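Local coordinates for protein esterase YbfF (Escherichia coli, PDB 3BF7) that probably hydrolyses ester and thioester bonds as an alpha/beta-hydrolase-fold esterase whose substrate crevice is formed between its core domain and a helical cap, at residues A[59-63]-A[64-68]; A[171-175]-A[176-180]; A[73-77]-A[78-82]. The protein carries 1 engineered substitution. All coordinates share one frame; numbering follows the deposited sequence.

Contact 1. Residues A[59-63]-A[64-68]; sequences EPVMN and YPAMA
N63 caps the start of helix 64-78, and both of its oxygens bond to the first turn. The side-chain bond is the capping bond, with N63 at the N-cap position. OD1 of N63 accepts from N of A66 at 2.9 Å, with an N-H...O angle of 157°. The donor is tilted 27° from the plane of the amide's carbonyl. CG of N63 sits between its own backbone N and carbonyl carbon (chi1 61°), which carries OD1 over the end of the helix. The backbone bond follows one residue on: N of M67 donates to O of N63 at 3.1 Å.

P65 suits this place because its nitrogen has no hydrogen to offer. Its CD lies 3.0 Å from N63 OD1, and the two side chains cross at about a right angle.

The apolar contacts involve two pairs. CE of M62 meets SD of M67 at 3.9 Å, and these two side chains also cross at about a right angle. More loosely, CG1 of V61 reaches CB of A66 at 4.3 Å. Y64 turns to helix 90-101, and its OH is hydrogen-bonded to O of I185.

The loop thus hands over to the helix through one residue. The two oxygens of N63 satisfy two N-H groups of the first turn, and their partial negative charge would probably interact favourably with the partly positive N-terminal end of the helix.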
loop_
_atom_site.group_PDB
_atom_site.type_symbol
_atom_site.label_atom_id
_atom_site.label_comp_id
_atom_site.label_asym_id
_atom_site.label_seq_id
_atom_site.Cartn_x
_atom_site.Cartn_y
_atom_site.Cartn_z
ATOM N N GLU A 59 -1.229 15.333 8.193
ATOM C CA GLU A 59 -1.636 16.410 7.305
ATOM C C GLU A 59 -3.119 16.220 7.004
ATOM O O GLU A 59 -3.551 15.105 6.755
ATOM C CB GLU A 59 -0.811 16.308 6.039
ATOM C CG GLU A 59 0.596 16.788 6.223
ATOM C CD GLU A 59 0.683 18.234 6.624
ATOM O OE1 GLU A 59 -0.019 19.081 6.047
ATOM O OE2 GLU A 59 1.483 18.533 7.513
ATOM N N PRO A 60 -3.920 17.291 7.051
ATOM C CA PRO A 60 -5.352 17.144 6.774
ATOM C C PRO A 60 -5.695 16.755 5.345
ATOM O O PRO A 60 -6.803 16.280 5.076
ATOM C CB PRO A 60 -5.934 18.509 7.146
ATOM C CG PRO A 60 -5.001 19.011 8.175
ATOM C CD PRO A 60 -3.643 18.607 7.628
ATOM N N VAL A 61 -4.763 16.981 4.424
ATOM C CA VAL A 61 -4.978 16.640 3.019
ATOM C C VAL A 61 -4.574 15.201 2.731
ATOM O O VAL A 61 -3.470 14.759 3.078
ATOM C CB VAL A 61 -4.165 17.571 2.092
ATOM C CG1 VAL A 61 -4.312 17.124 0.637
ATOM C CG2 VAL A 61 -4.652 19.004 2.248
ATOM N N MET A 62 -5.478 14.466 2.097
ATOM C CA MET A 62 -5.221 13.080 1.759
ATOM C C MET A 62 -5.776 12.761 0.368
ATOM O O MET A 62 -6.935 12.371 0.229
ATOM C CB MET A 62 -5.868 12.177 2.813
ATOM C CG MET A 62 -5.324 10.769 2.853
ATOM S SD MET A 62 -3.614 10.704 3.415
ATOM C CE MET A 62 -3.407 8.920 3.535
ATOM N N ASN A 63 -4.956 12.965 -0.660
ATOM C CA ASN A 63 -5.340 12.662 -2.035
ATOM C C ASN A 63 -4.125 12.041 -2.713
ATOM O O ASN A 63 -3.010 12.116 -2.192
ATOM C CB ASN A 63 -5.836 13.914 -2.781
ATOM C CG ASN A 63 -4.791 15.005 -2.882
ATOM O OD1 ASN A 63 -3.761 14.844 -3.534
ATOM N ND2 ASN A 63 -5.063 16.135 -2.243
ATOM N N TYR A 64 -4.326 11.422 -3.868
ATOM C CA TYR A 64 -3.214 10.752 -4.509
ATOM C C TYR A 64 -2.099 11.621 -5.077
ATOM O O TYR A 64 -0.936 11.226 -5.028
ATOM C CB TYR A 64 -3.764 9.715 -5.492
ATOM C CG TYR A 64 -4.399 8.585 -4.705
ATOM C CD1 TYR A 64 -3.622 7.795 -3.854
ATOM C CD2 TYR A 64 -5.780 8.381 -4.709
ATOM C CE1 TYR A 64 -4.195 6.843 -3.025
ATOM C CE2 TYR A 64 -6.366 7.426 -3.878
ATOM C CZ TYR A 64 -5.564 6.663 -3.038
ATOM O OH TYR A 64 -6.120 5.723 -2.201
ATOM N N PRO A 65 -2.420 12.804 -5.624
ATOM C CA PRO A 65 -1.294 13.598 -6.126
ATOM C C PRO A 65 -0.377 13.949 -4.945
ATOM O O PRO A 65 0.844 13.970 -5.074
ATOM C CB PRO A 65 -1.979 14.824 -6.721
ATOM C CG PRO A 65 -3.235 14.235 -7.284
ATOM C CD PRO A 65 -3.698 13.311 -6.164
ATOM N N ALA A 66 -0.983 14.209 -3.789
ATOM C CA ALA A 66 -0.231 14.552 -2.585
ATOM C C ALA A 66 0.638 13.379 -2.132
ATOM O O ALA A 66 1.808 13.559 -1.789
ATOM C CB ALA A 66 -1.185 14.961 -1.467
ATOM N N MET A 67 0.064 12.179 -2.130
ATOM C CA MET A 67 0.807 10.993 -1.726
ATOM C C MET A 67 1.920 10.695 -2.729
ATOM O O MET A 67 2.991 10.224 -2.352
ATOM C CB MET A 67 -0.139 9.797 -1.580
ATOM C CG MET A 67 -1.008 9.878 -0.329
ATOM S SD MET A 67 -2.045 8.425 -0.040
ATOM C CE MET A 67 -3.660 9.075 -0.440
ATOM N N ALA A 68 1.671 10.979 -4.004
ATOM C CA ALA A 68 2.681 10.755 -5.035
ATOM C C ALA A 68 3.837 11.731 -4.813
ATOM O O ALA A 68 5.005 11.355 -4.900
ATOM C CB ALA A 68 2.074 10.957 -6.420
#

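Contact 2. Residues A[171-175]-A[176-180]; sequences WRFNV and PVLWD
O of N174 accepts from N of L178 at 3.0 Å. This is the N-terminus of helix 175-180, with N174 at the N-cap position. The contact leads the chain from strand 170-171 into that helix. The next carbonyl repeats the pattern: O of V175 takes N of W179, also at 3.0 Å. N174 is also the centre of an inverse gamma turn, whose bond from V175 N to F173 O is weak.

The N174 amide lies against V177. With CG anti to the backbone N (chi1 -167°), ND2 comes to 3.2 Å from CG2 of V177. OD1 of the same amide lies 3.5 Å from CD of P176. N174 also touches N52 and R58.

L178 packs beside the N-cap carbonyl: its CG is 3.3 Å from O of N174, so the leucine flanks the carbonyl that its own N-H bonds. CG2 of V175 lies at the edge of the F173 ring, in its plane. F173 also meets F26 edge-to-face. Both F173 and V175 pack on I131, which ties this helix start to helix 125-136. CD1 of L178 ends 3.9 Å from CB of F173.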
loop_
_atom_site.group_PDB
_atom_site.type_symbol
_atom_site.label_atom_id
_atom_site.label_comp_id
_atom_site.label_asym_id
_atom_site.label_seq_id
_atom_site.Cartn_x
_atom_site.Cartn_y
_atom_site.Cartn_z
ATOM N N TRP A 171 -3.644 4.969 18.480
ATOM C CA TRP A 171 -3.562 4.527 17.095
ATOM C C TRP A 171 -2.478 5.333 16.396
ATOM O O TRP A 171 -2.420 6.554 16.531
ATOM C CB TRP A 171 -4.896 4.739 16.376
ATOM C CG TRP A 171 -5.987 3.860 16.885
ATOM C CD1 TRP A 171 -7.067 4.239 17.630
ATOM C CD2 TRP A 171 -6.092 2.446 16.709
ATOM N NE1 TRP A 171 -7.841 3.143 17.928
ATOM C CE2 TRP A 171 -7.265 2.029 17.376
ATOM C CE3 TRP A 171 -5.308 1.488 16.053
ATOM C CZ2 TRP A 171 -7.676 0.693 17.403
ATOM C CZ3 TRP A 171 -5.716 0.159 16.079
ATOM C CH2 TRP A 171 -6.890 -0.225 16.750
ATOM N N ARG A 172 -1.618 4.647 15.651
ATOM C CA ARG A 172 -0.542 5.311 14.926
ATOM C C ARG A 172 -1.093 6.131 13.765
ATOM O O ARG A 172 -0.539 7.178 13.420
ATOM C CB ARG A 172 0.469 4.277 14.414
ATOM C CG ARG A 172 1.449 3.776 15.480
ATOM C CD ARG A 172 2.461 4.863 15.817
ATOM N NE ARG A 172 3.213 4.635 17.052
ATOM C CZ ARG A 172 4.358 3.962 17.138
ATOM N NH1 ARG A 172 4.911 3.426 16.059
ATOM N NH2 ARG A 172 4.972 3.858 18.310
ATOM N N PHE A 173 -2.181 5.661 13.157
ATOM C CA PHE A 173 -2.765 6.400 12.047
ATOM C C PHE A 173 -3.689 7.520 12.530
ATOM O O PHE A 173 -4.207 7.486 13.649
ATOM C CB PHE A 173 -3.473 5.457 11.052
ATOM C CG PHE A 173 -4.271 4.351 11.690
ATOM C CD1 PHE A 173 -5.400 4.630 12.448
ATOM C CD2 PHE A 173 -3.906 3.020 11.498
ATOM C CE1 PHE A 173 -6.162 3.598 13.000
ATOM C CE2 PHE A 173 -4.660 1.986 12.045
ATOM C CZ PHE A 173 -5.788 2.276 12.798
ATOM N N ASN A 174 -3.863 8.521 11.673
ATOM C CA ASN A 174 -4.662 9.715 11.956
ATOM C C ASN A 174 -6.132 9.463 11.639
ATOM O O ASN A 174 -6.607 9.792 10.551
ATOM C CB ASN A 174 -4.120 10.863 11.102
ATOM C CG ASN A 174 -4.642 12.213 11.528
ATOM O OD1 ASN A 174 -5.569 12.315 12.328
ATOM N ND2 ASN A 174 -4.047 13.266 10.984
ATOM N N VAL A 175 -6.857 8.908 12.603
ATOM C CA VAL A 175 -8.252 8.550 12.395
ATOM C C VAL A 175 -9.190 9.641 11.873
ATOM O O VAL A 175 -9.897 9.421 10.891
ATOM C CB VAL A 175 -8.851 7.914 13.672
ATOM C CG1 VAL A 175 -10.272 7.439 13.403
ATOM C CG2 VAL A 175 -7.980 6.742 14.118
ATOM N N PRO A 176 -9.207 10.829 12.501
ATOM C CA PRO A 176 -10.110 11.876 12.007
ATOM C C PRO A 176 -9.881 12.257 10.546
ATOM O O PRO A 176 -10.829 12.513 9.807
ATOM C CB PRO A 176 -9.835 13.043 12.952
ATOM C CG PRO A 176 -9.458 12.359 14.227
ATOM C CD PRO A 176 -8.545 11.256 13.747
ATOM N N VAL A 177 -8.619 12.300 10.131
ATOM C CA VAL A 177 -8.294 12.659 8.758
ATOM C C VAL A 177 -8.631 11.533 7.787
ATOM O O VAL A 177 -9.145 11.787 6.697
ATOM C CB VAL A 177 -6.806 13.054 8.626
ATOM C CG1 VAL A 177 -6.436 13.233 7.162
ATOM C CG2 VAL A 177 -6.558 14.356 9.382
ATOM N N LEU A 178 -8.355 10.289 8.172
ATOM C CA LEU A 178 -8.673 9.172 7.291
ATOM C C LEU A 178 -10.186 9.084 7.092
ATOM O O LEU A 178 -10.658 8.676 6.031
ATOM C CB LEU A 178 -8.118 7.862 7.857
ATOM C CG LEU A 178 -6.585 7.835 7.946
ATOM C CD1 LEU A 178 -6.128 6.478 8.456
ATOM C CD2 LEU A 178 -5.971 8.127 6.580
ATOM N N TRP A 179 -10.947 9.478 8.109
ATOM C CA TRP A 179 -12.401 9.471 8.001
ATOM C C TRP A 179 -12.849 10.614 7.097
ATOM O O TRP A 179 -13.592 10.414 6.137
ATOM C CB TRP A 179 -13.047 9.633 9.381
ATOM C CG TRP A 179 -14.542 9.792 9.322
ATOM C CD1 TRP A 179 -15.247 10.964 9.272
ATOM C CD2 TRP A 179 -15.510 8.740 9.273
ATOM N NE1 TRP A 179 -16.594 10.704 9.196
ATOM C CE2 TRP A 179 -16.784 9.346 9.195
ATOM C CE3 TRP A 179 -15.426 7.343 9.286
ATOM C CZ2 TRP A 179 -17.965 8.602 9.132
ATOM C CZ3 TRP A 179 -16.600 6.603 9.223
ATOM C CH2 TRP A 179 -17.853 7.236 9.146
ATOM N N ASP A 180 -12.378 11.817 7.401
ATOM C CA ASP A 180 -12.747 12.993 6.629
ATOM C C ASP A 180 -12.391 12.881 5.149
ATOM O O ASP A 180 -13.161 13.290 4.280
ATOM C CB ASP A 180 -12.066 14.227 7.214
ATOM C CG ASP A 180 -12.442 15.491 6.483
ATOM O OD1 ASP A 180 -13.602 15.931 6.621
ATOM O OD2 ASP A 180 -11.586 16.038 5.761
#

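Contact 3. Residues A[73-77]-A[78-82]; sequences DTLDA and LQIDK
This is a helix C-cap, a Schellman motif, where helix 64-78 ends and the chain turns toward strand 83-88 of the central sheet. It is part of a beta-alpha-beta crossover of the alpha/beta hydrolase fold, since the helix lies between the parallel strands 45-48 and 83-88. Q79 is the first residue to leave helical geometry, with a positive phi of 59°. That reversal lets two N-H groups bond back into the last turn.

The stronger of these is N of I80 to O of L75, at 2.9 Å and almost straight at hydrogen (177°). The donor is nevertheless tilted 32° from the carbonyl plane. Inside this bond, N of Q79 makes a weak one to O of D76 at 3.1 Å. The ordinary helical bond before them runs from N of L78 to O of T74, also at 3.1 Å. N of L78 has a weak second acceptor in O of L75. The carbonyls of T74, L75 and D76 are in this way used by the turn's own N-H groups.

Apolar side chains meet across the turn. CD2 of L75 touches CG2 of I80 at 4.0 Å, and the two side chains cross at about a right angle. L75 also packs on A83 and F85 of strand 83-88, while I80 and L78 pack on I46 of strand 45-48. CG of L78 lies 3.5 Å from O of T74.

R105 joins the polar side by a salt bridge to D76 and hydrogen bonds to the carbonyls of I80 and D81. The helix end is therefore held by backbone bonds and by charge, and the L75-I80 pair adds the hydrophobic contact common to Schellman caps.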
loop_
_atom_site.group_PDB
_atom_site.type_symbol
_atom_site.label_atom_id
_atom_site.label_comp_id
_atom_site.label_asym_id
_atom_site.label_seq_id
_atom_site.Cartn_x
_atom_site.Cartn_y
_atom_site.Cartn_z
ATOM N N ASP A 73 9.364 13.546 -2.827
ATOM C CA ASP A 73 10.112 14.244 -1.787
ATOM C C ASP A 73 10.990 13.283 -1.001
ATOM O O ASP A 73 12.092 13.638 -0.572
ATOM C CB ASP A 73 9.170 14.958 -0.816
ATOM C CG ASP A 73 8.415 16.100 -1.461
ATOM O OD1 ASP A 73 8.914 16.663 -2.456
ATOM O OD2 ASP A 73 7.328 16.443 -0.957
ATOM N N THR A 74 10.495 12.067 -0.810
ATOM C CA THR A 74 11.231 11.055 -0.073
ATOM C C THR A 74 12.430 10.576 -0.891
ATOM O O THR A 74 13.523 10.392 -0.350
ATOM C CB THR A 74 10.299 9.884 0.305
ATOM O OG1 THR A 74 9.261 10.374 1.164
ATOM C CG2 THR A 74 11.069 8.787 1.026
ATOM N N LEU A 75 12.236 10.389 -2.194
ATOM C CA LEU A 75 13.338 9.973 -3.060
ATOM C C LEU A 75 14.402 11.068 -3.074
ATOM O O LEU A 75 15.598 10.781 -3.028
ATOM C CB LEU A 75 12.863 9.730 -4.496
ATOM C CG LEU A 75 11.992 8.513 -4.821
ATOM C CD1 LEU A 75 11.740 8.483 -6.323
ATOM C CD2 LEU A 75 12.677 7.231 -4.373
ATOM N N ASP A 76 13.966 12.323 -3.148
ATOM C CA ASP A 76 14.902 13.444 -3.164
ATOM C C ASP A 76 15.708 13.480 -1.868
ATOM O O ASP A 76 16.913 13.740 -1.881
ATOM C CB ASP A 76 14.163 14.778 -3.336
ATOM C CG ASP A 76 13.631 14.982 -4.746
ATOM O OD1 ASP A 76 14.070 14.269 -5.671
ATOM O OD2 ASP A 76 12.781 15.877 -4.933
ATOM N N ALA A 77 15.039 13.211 -0.752
ATOM C CA ALA A 77 15.686 13.215 0.553
ATOM C C ALA A 77 16.776 12.155 0.648
ATOM O O ALA A 77 17.780 12.345 1.336
ATOM C CB ALA A 77 14.648 12.993 1.645
ATOM N N LEU A 78 16.574 11.036 -0.042
ATOM C CA LEU A 78 17.538 9.941 -0.027
ATOM C C LEU A 78 18.473 9.996 -1.227
ATOM O O LEU A 78 19.344 9.140 -1.386
ATOM C CB LEU A 78 16.808 8.596 -0.015
ATOM C CG LEU A 78 15.873 8.356 1.178
ATOM C CD1 LEU A 78 15.223 6.989 1.038
ATOM C CD2 LEU A 78 16.665 8.443 2.480
ATOM N N GLN A 79 18.292 11.013 -2.063
ATOM C CA GLN A 79 19.110 11.202 -3.255
ATOM C C GLN A 79 19.045 10.012 -4.210
ATOM O O GLN A 79 20.068 9.545 -4.712
ATOM C CB GLN A 79 20.564 11.481 -2.858
ATOM C CG GLN A 79 20.736 12.744 -2.026
ATOM C CD GLN A 79 22.190 13.071 -1.749
ATOM O OE1 GLN A 79 22.917 12.271 -1.161
ATOM N NE2 GLN A 79 22.620 14.253 -2.172
ATOM N N ILE A 80 17.830 9.530 -4.453
ATOM C CA ILE A 80 17.594 8.413 -5.363
ATOM C C ILE A 80 16.944 8.974 -6.624
ATOM O O ILE A 80 15.875 9.578 -6.556
ATOM C CB ILE A 80 16.644 7.371 -4.733
ATOM C CG1 ILE A 80 17.308 6.730 -3.513
ATOM C CG2 ILE A 80 16.273 6.310 -5.762
ATOM C CD1 ILE A 80 16.420 5.750 -2.776
ATOM N N ASP A 81 17.584 8.774 -7.771
ATOM C CA ASP A 81 17.054 9.288 -9.030
ATOM C C ASP A 81 15.849 8.518 -9.555
ATOM O O ASP A 81 14.895 9.115 -10.053
ATOM C CB ASP A 81 18.148 9.301 -10.102
ATOM C CG ASP A 81 19.279 10.257 -9.769
ATOM O OD1 ASP A 81 18.999 11.449 -9.524
ATOM O OD2 ASP A 81 20.446 9.815 -9.758
ATOM N N LYS A 82 15.892 7.196 -9.449
ATOM C CA LYS A 82 14.795 6.370 -9.937
ATOM C C LYS A 82 14.682 5.097 -9.112
ATOM O O LYS A 82 15.687 4.536 -8.677
ATOM C CB LYS A 82 15.030 6.023 -11.410
ATOM C CG LYS A 82 13.925 5.205 -12.059
ATOM C CD LYS A 82 14.250 4.896 -13.517
ATOM C CE LYS A 82 15.529 4.079 -13.646
ATOM N NZ LYS A 82 15.857 3.760 -15.065
#

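Along the chain contact 1 comes first, then contact 3, then contact 2. Contacts 1 and 3 mark the start and end of the same helix, 64-78, with centres about 18 Å apart. Contact 2 begins a different helix, 175-180, and its centre is about 13 Å from that of contact 1. These two touch: V177 CG1 packs on the carbonyl oxygens of E59 and P60, and M62 CE meets L178 CD2. Contacts 2 and 3 are about 16 Å apart at their nearest atoms. Helix 64-78 therefore runs from a loop that packs on helix 175-180 to the turn that leads into strand 83-88, consistent with a junction between the hydrolase core and the helical cap.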